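Local coordinates for Lin1840 protein (Listeria innocua serovar 6a, PDB 4ZOC), which probably hydrolyses terminal, non-reducing beta-D-glucosyl residues to release beta-D-glucose, as a family 3 glycoside hydrolase linked to beta-1,2-glucan metabolism, at residues A[1-9]-A[333-343]; A[291-299]-A[320-331]. The protein carries 2 engineered substitutions. One frame throughout, in Å; residues are numbered along the deposited sequence. Where two conformers were deposited one is given.

Both contacts use helix 322-338 of the TIM-barrel domain, contact 2 residues 322-331 and contact 1 its last turns and the loop beyond. Contact 2 is nested within the chain loop that contact 1 closes, and their centres lie about 19 Å apart. Where they meet, L330 packs against Q3, V6 and Q7. Contact 2 is the more buried: M294 inserts among leucines, and a two-nitrogen salt bridge between D299 and R331 marks one end. Contact 1 lies nearer the surface and is more polar, with the chain's amino terminus, two asparagine amides and a water beside an apolar patch of V6, L9, L333 and F342. The two bury almost equal areas, and both lie away from the sugar and magnesium sites.

Contact 1 (A[1-9]-A[333-343]); sequences MEQEKVQEL and LNLKNDLGLFE. Engineered in segment 1-9: E2 (natural residue Lys).
M1 meets the 333-343 segment with both its backbone and its side chain. Its terminal nitrogen forms a salt bridge to E343 OE2 (2.8 Å), reached on the syn side but tilted from the carboxylate plane, and donates to N337 OD1 in the carbonyl plane, on a lone pair. The N337 amide also returns a bond, ND2 to M1 O at 3.0 Å, so one flat group grips both ends of the M1 backbone and its rotation is fixed. With CG lodged between backbone N and carbonyl carbon (chi1 76°) and the chain extended beyond, M1 lays its CE over the F342 ring, 4.0 Å from the centroid and nearly on the normal; SD lies obliquely to the ring in a Met-aromatic contact. L9 CD1 approaches the same ring obliquely, 3.7 Å from F342 CE1.

Further along, Q3 bends at chi2 (57°) to bring NE2 to N334 OD1 at 3.1 Å. This bond is almost straight, although the two amide planes stand 65° apart. A water links Q3 OE1, N334 OD1 and N337 ND2, giving N334 OD1 a second donor. Beside these amides V6 directs CG1 against L333 CB (3.6 Å) and CG2 against N337 ND2, while L333 CD2 reaches L9 CB.

Segment 3-9 thus runs obliquely antiparallel to segment 333-338, the end of helix 322-338, which closes in a Schellman motif at G340 before the chain turns to present F342 and E343. L9 and L333 continue onto the loop residues L82 and I84, and K336 and L339 pack on barrel strand 87-90.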
loop_
_atom_site.group_PDB
_atom_site.type_symbol
_atom_site.label_atom_id
_atom_site.label_comp_id
_atom_site.label_asym_id
_atom_site.label_seq_id
_atom_site.Cartn_x
_atom_site.Cartn_y
_atom_site.Cartn_z
ATOM N N MET A 1 21.432 -34.489 -27.904
ATOM C CA MET A 1 22.437 -35.498 -27.643
ATOM C C MET A 1 22.240 -36.147 -26.275
ATOM O O MET A 1 21.455 -35.706 -25.468
ATOM C CB MET A 1 23.816 -34.942 -27.830
ATOM C CG MET A 1 24.370 -34.069 -26.772
ATOM S SD MET A 1 25.991 -33.380 -27.242
ATOM C CE MET A 1 26.411 -32.722 -25.669
ATOM N N GLU A 2 22.924 -37.264 -26.081
ATOM C CA GLU A 2 22.802 -38.052 -24.830
ATOM C C GLU A 2 23.313 -37.285 -23.606
ATOM O O GLU A 2 24.283 -36.524 -23.679
ATOM C CB GLU A 2 23.588 -39.364 -24.964
ATOM C CG GLU A 2 23.350 -40.059 -26.292
ATOM C CD GLU A 2 24.397 -39.706 -27.372
ATOM O OE1 GLU A 2 24.421 -38.539 -27.925
ATOM O OE2 GLU A 2 25.209 -40.624 -27.668
ATOM N N GLN A 3 22.692 -37.528 -22.473
ATOM C CA GLN A 3 23.034 -36.828 -21.253
ATOM C C GLN A 3 24.506 -36.964 -20.862
ATOM O O GLN A 3 25.150 -35.995 -20.426
ATOM C CB GLN A 3 22.162 -37.351 -20.156
ATOM C CG GLN A 3 22.127 -36.464 -18.954
ATOM C CD GLN A 3 21.685 -35.043 -19.265
ATOM O OE1 GLN A 3 20.774 -34.819 -20.067
ATOM N NE2 GLN A 3 22.308 -34.084 -18.613
ATOM N N GLU A 4 25.069 -38.137 -21.075
ATOM C CA GLU A 4 26.479 -38.352 -20.799
ATOM C C GLU A 4 27.418 -37.403 -21.554
ATOM O O GLU A 4 28.452 -36.973 -21.000
ATOM C CB GLU A 4 26.882 -39.831 -21.100
ATOM C CG GLU A 4 26.104 -40.829 -20.270
ATOM C CD GLU A 4 24.723 -41.128 -20.850
ATOM O OE1 GLU A 4 24.499 -40.792 -22.043
ATOM O OE2 GLU A 4 23.861 -41.668 -20.116
ATOM N N LYS A 5 27.077 -37.072 -22.794
ATOM C CA LYS A 5 27.878 -36.128 -23.541
ATOM C C LYS A 5 27.695 -34.696 -22.958
ATOM O O LYS A 5 28.639 -33.877 -22.960
ATOM C CB LYS A 5 27.491 -36.185 -25.017
ATOM C CG LYS A 5 27.666 -37.539 -25.685
ATOM C CD LYS A 5 28.006 -37.309 -27.142
ATOM C CE LYS A 5 28.425 -38.579 -27.864
ATOM N NZ LYS A 5 29.326 -39.497 -27.079
ATOM N N VAL A 6 26.489 -34.365 -22.473
ATOM C CA VAL A 6 26.311 -33.063 -21.819
ATOM C C VAL A 6 27.230 -33.014 -20.572
ATOM O O VAL A 6 27.982 -32.061 -20.353
ATOM C CB VAL A 6 24.807 -32.775 -21.484
ATOM C CG1 VAL A 6 24.680 -31.440 -20.789
ATOM C CG2 VAL A 6 23.956 -32.822 -22.739
ATOM N N GLN A 7 27.203 -34.046 -19.770
ATOM C CA GLN A 7 28.090 -34.062 -18.563
ATOM C C GLN A 7 29.569 -34.035 -18.933
ATOM O O GLN A 7 30.378 -33.322 -18.316
ATOM C CB GLN A 7 27.741 -35.237 -17.644
ATOM C CG GLN A 7 28.333 -35.001 -16.244
ATOM C CD GLN A 7 27.676 -33.825 -15.523
ATOM O OE1 GLN A 7 26.450 -33.771 -15.439
ATOM N NE2 GLN A 7 28.478 -32.873 -15.021
ATOM N N GLU A 8 29.921 -34.744 -19.998
ATOM C CA GLU A 8 31.306 -34.729 -20.453
ATOM C C GLU A 8 31.757 -33.285 -20.786
ATOM O O GLU A 8 32.868 -32.857 -20.462
ATOM C CB GLU A 8 31.423 -35.684 -21.640
ATOM C CG GLU A 8 32.783 -35.735 -22.296
ATOM C CD GLU A 8 32.779 -36.691 -23.483
ATOM O OE1 GLU A 8 33.309 -37.790 -23.293
ATOM O OE2 GLU A 8 32.221 -36.368 -24.581
ATOM N N LEU A 9 30.873 -32.490 -21.387
ATOM C CA LEU A 9 31.210 -31.052 -21.651
ATOM C C LEU A 9 31.590 -30.292 -20.396
ATOM O O LEU A 9 32.600 -29.589 -20.365
ATOM C CB LEU A 9 30.062 -30.344 -22.370
ATOM C CG LEU A 9 29.990 -30.525 -23.892
ATOM C CD1 LEU A 9 28.671 -29.945 -24.383
ATOM C CD2 LEU A 9 31.158 -29.869 -24.609
ATOM N N LEU A 333 23.578 -25.984 -20.289
ATOM C CA LEU A 333 23.795 -26.947 -21.361
ATOM C C LEU A 333 22.526 -27.785 -21.574
ATOM O O LEU A 333 22.162 -28.043 -22.742
ATOM C CB LEU A 333 24.976 -27.823 -21.031
ATOM C CG LEU A 333 26.364 -27.312 -21.388
ATOM C CD1 LEU A 333 26.598 -25.860 -21.630
ATOM C CD2 LEU A 333 27.458 -28.015 -20.583
ATOM N N ASN A 334 21.820 -28.160 -20.488
ATOM C CA ASN A 334 20.545 -28.930 -20.581
ATOM C C ASN A 334 19.487 -28.129 -21.362
ATOM O O ASN A 334 18.874 -28.676 -22.201
ATOM C CB ASN A 334 19.922 -29.307 -19.212
ATOM C CG ASN A 334 20.570 -30.531 -18.579
ATOM O OD1 ASN A 334 21.272 -31.272 -19.243
ATOM N ND2 ASN A 334 20.387 -30.694 -17.290
ATOM N N LEU A 335 19.342 -26.821 -21.108
ATOM C CA LEU A 335 18.474 -25.958 -21.940
ATOM C C LEU A 335 18.846 -26.022 -23.411
ATOM O O LEU A 335 17.967 -26.161 -24.292
ATOM C CB LEU A 335 18.511 -24.534 -21.425
ATOM C CG LEU A 335 17.773 -23.488 -22.281
ATOM C CD1 LEU A 335 16.307 -23.813 -22.434
ATOM C CD2 LEU A 335 17.968 -22.081 -21.718
ATOM N N LYS A 336 20.155 -25.920 -23.676
ATOM C CA LYS A 336 20.593 -25.878 -25.042
ATOM C C LYS A 336 20.270 -27.211 -25.673
ATOM O O LYS A 336 19.819 -27.282 -26.833
ATOM C CB LYS A 336 22.056 -25.558 -25.170
ATOM C CG LYS A 336 22.397 -24.179 -24.696
ATOM C CD LYS A 336 23.846 -23.825 -24.591
ATOM C CE LYS A 336 23.924 -22.308 -24.479
ATOM N NZ LYS A 336 25.283 -21.754 -24.410
ATOM N N ASN A 337 20.444 -28.280 -24.904
ATOM C CA ASN A 337 20.105 -29.642 -25.402
ATOM C C ASN A 337 18.619 -29.852 -25.668
ATOM O O ASN A 337 18.259 -30.410 -26.698
ATOM C CB ASN A 337 20.714 -30.708 -24.470
ATOM C CG ASN A 337 20.843 -32.089 -25.110
ATOM O OD1 ASN A 337 21.099 -32.250 -26.317
ATOM N ND2 ASN A 337 20.685 -33.081 -24.291
ATOM N N ASP A 338 17.767 -29.325 -24.771
ATOM C CA ASP A 338 16.345 -29.329 -24.894
ATOM C C ASP A 338 15.897 -28.649 -26.163
ATOM O O ASP A 338 14.904 -29.053 -26.741
ATOM C CB ASP A 338 15.684 -28.677 -23.651
ATOM C CG ASP A 338 15.797 -29.548 -22.388
ATOM O OD1 ASP A 338 16.232 -30.727 -22.445
ATOM O OD2 ASP A 338 15.416 -29.078 -21.312
ATOM N N LEU A 339 16.617 -27.605 -26.585
ATOM C CA LEU A 339 16.286 -26.826 -27.810
ATOM C C LEU A 339 16.909 -27.481 -29.087
ATOM O O LEU A 339 16.694 -27.031 -30.195
ATOM C CB LEU A 339 16.755 -25.401 -27.663
ATOM C CG LEU A 339 16.033 -24.578 -26.585
ATOM C CD1 LEU A 339 16.895 -23.427 -26.157
ATOM C CD2 LEU A 339 14.733 -24.100 -27.188
ATOM N N GLY A 340 17.669 -28.563 -28.913
ATOM C CA GLY A 340 18.240 -29.273 -30.063
ATOM C C GLY A 340 19.500 -28.626 -30.620
ATOM O O GLY A 340 19.953 -28.992 -31.723
ATOM N N LEU A 341 20.098 -27.701 -29.871
ATOM C CA LEU A 341 21.219 -26.891 -30.380
ATOM C C LEU A 341 22.455 -27.676 -30.669
ATOM O O LEU A 341 23.248 -27.223 -31.472
ATOM C CB LEU A 341 21.520 -25.697 -29.460
ATOM C CG LEU A 341 20.279 -24.800 -29.335
ATOM C CD1 LEU A 341 20.697 -23.664 -28.332
ATOM C CD2 LEU A 341 19.757 -24.231 -30.667
ATOM N N PHE A 342 22.665 -28.813 -29.981
ATOM C CA PHE A 342 23.864 -29.624 -30.299
ATOM C C PHE A 342 23.780 -30.414 -31.607
ATOM O O PHE A 342 24.805 -30.859 -32.122
ATOM C CB PHE A 342 24.220 -30.533 -29.137
ATOM C CG PHE A 342 24.617 -29.785 -27.903
ATOM C CD1 PHE A 342 25.847 -29.151 -27.850
ATOM C CD2 PHE A 342 23.771 -29.718 -26.802
ATOM C CE1 PHE A 342 26.249 -28.501 -26.752
ATOM C CE2 PHE A 342 24.172 -29.036 -25.678
ATOM C CZ PHE A 342 25.394 -28.406 -25.654
ATOM N N GLU A 343 22.575 -30.586 -32.123
ATOM C CA GLU A 343 22.324 -31.224 -33.449
ATOM C C GLU A 343 22.146 -30.153 -34.522
ATOM O O GLU A 343 22.721 -30.258 -35.568
ATOM C CB GLU A 343 21.104 -32.123 -33.461
ATOM C CG GLU A 343 21.190 -33.379 -32.624
ATOM C CD GLU A 343 21.180 -33.097 -31.135
ATOM O OE1 GLU A 343 20.239 -32.418 -30.635
ATOM O OE2 GLU A 343 22.105 -33.592 -30.489
HETATM O O HOH W 1 20.300 -32.495 -21.435
#

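Contact 2 (A[291-299]-A[320-331]); sequences QFSMEAGVD and LSENLLDEAVLR
From helix 286-295, M294 extends its side chain against L324, L325 and A328 of helix 322-338. Its CG, anti to the backbone N (chi1 -170°), passes L324 CB at 4.0 Å, with the two side chains running in opposite directions. In the conformer described, one of two modelled, bends at chi2 and chi3 then carry SD over the backbone of L325, 3.9 Å from its CA, and bring CE to A328 CB. L320 crosses M294 at about a right angle: CD1 touches M294 CB, and CD2 meets the aliphatic part of E295 at CG (3.9 Å).

At the other end R331 grips D299 side-on. NH1 donates to the syn lone pair of OD1 at 2.8 Å, and NE reaches OD2 at 3.0 Å. Both oxygens lie near the guanidinium plane, while the carboxylate is turned 35° from it; one guanidinium face rests on E327 O.

A second shell sets these groups. The Schellman turn at G297 leads the chain from the helix to D299, whose OD2 also takes bonds from R258 and the backbone N of L267. Q291 NE2 donates to E295 OE2, and K250 pairs with E295 OE1. S321 caps helix 322-338 by accepting from N323 N.

R331 and R258 converge on the buried D299 carboxylate, which would probably favour its ionised form. The charge pair ties helix 322-338 to the loop leading into strand 301-302, whereas M294 joins the two helices by apolar packing.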
loop_
_atom_site.group_PDB
_atom_site.type_symbol
_atom_site.label_atom_id
_atom_site.label_comp_id
_atom_site.label_asym_id
_atom_site.label_seq_id
_atom_site.Cartn_x
_atom_site.Cartn_y
_atom_site.Cartn_z
ATOM N N GLN A 291 28.906 -13.704 -5.352
ATOM C CA GLN A 291 28.810 -14.811 -4.409
ATOM C C GLN A 291 27.369 -15.094 -4.009
ATOM O O GLN A 291 26.927 -16.207 -4.026
ATOM C CB GLN A 291 29.627 -14.510 -3.150
ATOM C CG GLN A 291 29.643 -15.640 -2.154
ATOM C CD GLN A 291 30.331 -15.264 -0.844
ATOM O OE1 GLN A 291 31.188 -14.373 -0.765
ATOM N NE2 GLN A 291 29.977 -15.986 0.191
ATOM N N PHE A 292 26.652 -14.053 -3.587
ATOM C CA PHE A 292 25.299 -14.264 -3.019
ATOM C C PHE A 292 24.316 -14.691 -4.128
ATOM O O PHE A 292 23.493 -15.527 -3.922
ATOM C CB PHE A 292 24.818 -12.992 -2.297
ATOM C CG PHE A 292 25.754 -12.489 -1.223
ATOM C CD1 PHE A 292 26.598 -13.367 -0.541
ATOM C CD2 PHE A 292 25.731 -11.166 -0.848
ATOM C CE1 PHE A 292 27.431 -12.872 0.462
ATOM C CE2 PHE A 292 26.548 -10.682 0.184
ATOM C CZ PHE A 292 27.388 -11.551 0.807
ATOM N N SER A 293 24.501 -14.174 -5.343
ATOM C CA SER A 293 23.661 -14.592 -6.469
ATOM C C SER A 293 23.894 -16.025 -6.841
ATOM O O SER A 293 22.963 -16.722 -7.075
ATOM C CB SER A 293 23.799 -13.633 -7.676
ATOM O OG SER A 293 23.349 -12.332 -7.276
ATOM N N MET A 294 25.151 -16.479 -6.877
ATOM C CA MET A 294 25.363 -17.895 -7.182
ATOM C C MET A 294 24.884 -18.822 -6.039
ATOM O O MET A 294 24.337 -19.895 -6.286
ATOM C CB MET A 294 26.816 -18.207 -7.572
ATOM C CG MET A 294 26.933 -19.618 -8.112
ATOM S SD MET A 294 28.123 -19.810 -9.436
ATOM C CE MET A 294 27.083 -19.436 -10.831
ATOM N N GLU A 295 25.075 -18.400 -4.796
ATOM C CA GLU A 295 24.536 -19.141 -3.692
ATOM C C GLU A 295 23.025 -19.321 -3.827
ATOM O O GLU A 295 22.452 -20.357 -3.465
ATOM C CB GLU A 295 24.884 -18.453 -2.399
ATOM C CG GLU A 295 26.336 -18.703 -1.964
ATOM C CD GLU A 295 26.779 -17.879 -0.784
ATOM O OE1 GLU A 295 25.995 -17.007 -0.382
ATOM O OE2 GLU A 295 27.901 -18.153 -0.224
ATOM N N ALA A 296 22.360 -18.267 -4.327
ATOM C CA ALA A 296 20.896 -18.300 -4.498
ATOM C C ALA A 296 20.499 -19.014 -5.771
ATOM O O ALA A 296 19.305 -19.163 -6.077
ATOM C CB ALA A 296 20.338 -16.865 -4.483
ATOM N N GLY A 297 21.456 -19.476 -6.591
ATOM C CA GLY A 297 21.077 -20.297 -7.736
ATOM C C GLY A 297 20.739 -19.635 -9.075
ATOM O O GLY A 297 20.056 -20.237 -9.954
ATOM N N VAL A 298 21.191 -18.419 -9.205
ATOM C CA VAL A 298 21.042 -17.643 -10.436
ATOM C C VAL A 298 22.101 -18.205 -11.388
ATOM O O VAL A 298 23.272 -18.170 -11.075
ATOM C CB VAL A 298 21.262 -16.122 -10.216
ATOM C CG1 VAL A 298 21.245 -15.409 -11.549
ATOM C CG2 VAL A 298 20.182 -15.533 -9.321
ATOM N N ASP A 299 21.650 -18.712 -12.518
ATOM C CA ASP A 299 22.522 -19.368 -13.482
ATOM C C ASP A 299 23.113 -18.473 -14.515
ATOM O O ASP A 299 24.113 -18.833 -15.135
ATOM C CB ASP A 299 21.783 -20.478 -14.166
ATOM C CG ASP A 299 21.244 -21.491 -13.169
ATOM O OD1 ASP A 299 21.968 -21.811 -12.175
ATOM O OD2 ASP A 299 20.156 -22.027 -13.431
ATOM N N LEU A 320 33.359 -19.886 -2.454
ATOM C CA LEU A 320 32.230 -20.439 -3.219
ATOM C C LEU A 320 32.679 -21.750 -3.770
ATOM O O LEU A 320 33.749 -21.820 -4.346
ATOM C CB LEU A 320 31.962 -19.510 -4.397
ATOM C CG LEU A 320 30.641 -18.902 -4.882
ATOM C CD1 LEU A 320 30.651 -18.846 -6.397
ATOM C CD2 LEU A 320 29.385 -19.523 -4.319
ATOM N N SER A 321 31.868 -22.772 -3.665
ATOM C CA SER A 321 32.154 -24.091 -4.254
ATOM C C SER A 321 32.054 -24.047 -5.748
ATOM O O SER A 321 31.069 -23.564 -6.306
ATOM C CB SER A 321 31.126 -25.086 -3.762
ATOM O OG SER A 321 31.366 -26.408 -4.246
ATOM N N GLU A 322 33.057 -24.588 -6.418
ATOM C CA GLU A 322 32.956 -24.864 -7.843
ATOM C C GLU A 322 31.730 -25.726 -8.199
ATOM O O GLU A 322 31.250 -25.685 -9.325
ATOM C CB GLU A 322 34.266 -25.478 -8.354
ATOM C CG GLU A 322 34.421 -25.366 -9.869
ATOM C CD GLU A 322 35.787 -25.745 -10.368
ATOM O OE1 GLU A 322 36.686 -25.954 -9.542
ATOM O OE2 GLU A 322 35.975 -25.795 -11.589
ATOM N N ASN A 323 31.218 -26.538 -7.275
ATOM C CA ASN A 323 30.082 -27.386 -7.603
ATOM C C ASN A 323 28.853 -26.555 -7.922
ATOM O O ASN A 323 28.028 -26.966 -8.709
ATOM C CB ASN A 323 29.692 -28.284 -6.439
ATOM C CG ASN A 323 30.785 -29.259 -6.094
ATOM O OD1 ASN A 323 31.521 -29.733 -6.977
ATOM N ND2 ASN A 323 30.964 -29.499 -4.816
ATOM N N LEU A 324 28.675 -25.422 -7.269
ATOM C CA LEU A 324 27.519 -24.578 -7.638
ATOM C C LEU A 324 27.667 -24.067 -9.061
ATOM O O LEU A 324 26.672 -23.968 -9.805
ATOM C CB LEU A 324 27.387 -23.379 -6.699
ATOM C CG LEU A 324 27.083 -23.742 -5.245
ATOM C CD1 LEU A 324 27.016 -22.476 -4.416
ATOM C CD2 LEU A 324 25.834 -24.609 -5.066
ATOM N N LEU A 325 28.877 -23.651 -9.425
ATOM C CA LEU A 325 29.114 -23.278 -10.828
ATOM C C LEU A 325 28.831 -24.404 -11.806
ATOM O O LEU A 325 28.160 -24.173 -12.828
ATOM C CB LEU A 325 30.520 -22.704 -11.028
ATOM C CG LEU A 325 30.928 -22.396 -12.453
ATOM C CD1 LEU A 325 30.033 -21.294 -13.005
ATOM C CD2 LEU A 325 32.419 -21.968 -12.444
ATOM N N ASP A 326 29.297 -25.623 -11.494
ATOM C CA ASP A 326 29.001 -26.771 -12.354
ATOM C C ASP A 326 27.500 -27.039 -12.516
ATOM O O ASP A 326 26.996 -27.540 -13.563
ATOM C CB ASP A 326 29.679 -28.031 -11.827
ATOM C CG ASP A 326 31.172 -27.956 -11.906
ATOM O OD1 ASP A 326 31.743 -26.986 -12.462
ATOM O OD2 ASP A 326 31.816 -28.833 -11.315
ATOM N N GLU A 327 26.771 -26.773 -11.461
ATOM C CA GLU A 327 25.312 -26.985 -11.504
ATOM C C GLU A 327 24.671 -25.973 -12.449
ATOM O O GLU A 327 23.819 -26.349 -13.240
ATOM C CB GLU A 327 24.680 -26.953 -10.079
ATOM C CG GLU A 327 25.031 -28.226 -9.279
ATOM C CD GLU A 327 24.936 -28.110 -7.767
ATOM O OE1 GLU A 327 24.227 -27.211 -7.257
ATOM O OE2 GLU A 327 25.561 -28.976 -7.089
ATOM N N ALA A 328 25.095 -24.730 -12.372
ATOM C CA ALA A 328 24.565 -23.704 -13.237
ATOM C C ALA A 328 24.935 -24.001 -14.710
ATOM O O ALA A 328 24.093 -23.933 -15.609
ATOM C CB ALA A 328 25.102 -22.325 -12.838
ATOM N N VAL A 329 26.182 -24.379 -14.938
ATOM C CA VAL A 329 26.604 -24.724 -16.289
ATOM C C VAL A 329 25.768 -25.907 -16.855
ATOM O O VAL A 329 25.311 -25.864 -18.005
ATOM C CB VAL A 329 28.134 -24.974 -16.349
ATOM C CG1 VAL A 329 28.531 -25.561 -17.690
ATOM C CG2 VAL A 329 28.906 -23.712 -16.055
ATOM N N LEU A 330 25.586 -26.976 -16.079
ATOM C CA LEU A 330 24.816 -28.108 -16.487
ATOM C C LEU A 330 23.390 -27.673 -16.827
ATOM O O LEU A 330 22.826 -28.106 -17.816
ATOM C CB LEU A 330 24.777 -29.174 -15.416
ATOM C CG LEU A 330 24.003 -30.440 -15.805
ATOM C CD1 LEU A 330 24.444 -31.075 -17.118
ATOM C CD2 LEU A 330 24.107 -31.432 -14.654
ATOM N N ARG A 331 22.788 -26.808 -16.002
ATOM C CA ARG A 331 21.471 -26.305 -16.407
ATOM C C ARG A 331 21.422 -25.557 -17.789
ATOM O O ARG A 331 20.494 -25.793 -18.626
ATOM C CB ARG A 331 20.844 -25.508 -15.251
ATOM C CG ARG A 331 20.466 -26.396 -14.079
ATOM C CD ARG A 331 19.613 -25.693 -12.990
ATOM N NE ARG A 331 20.372 -24.739 -12.223
ATOM C CZ ARG A 331 20.998 -24.971 -11.065
ATOM N NH1 ARG A 331 21.648 -23.991 -10.449
ATOM N NH2 ARG A 331 20.934 -26.165 -10.503
#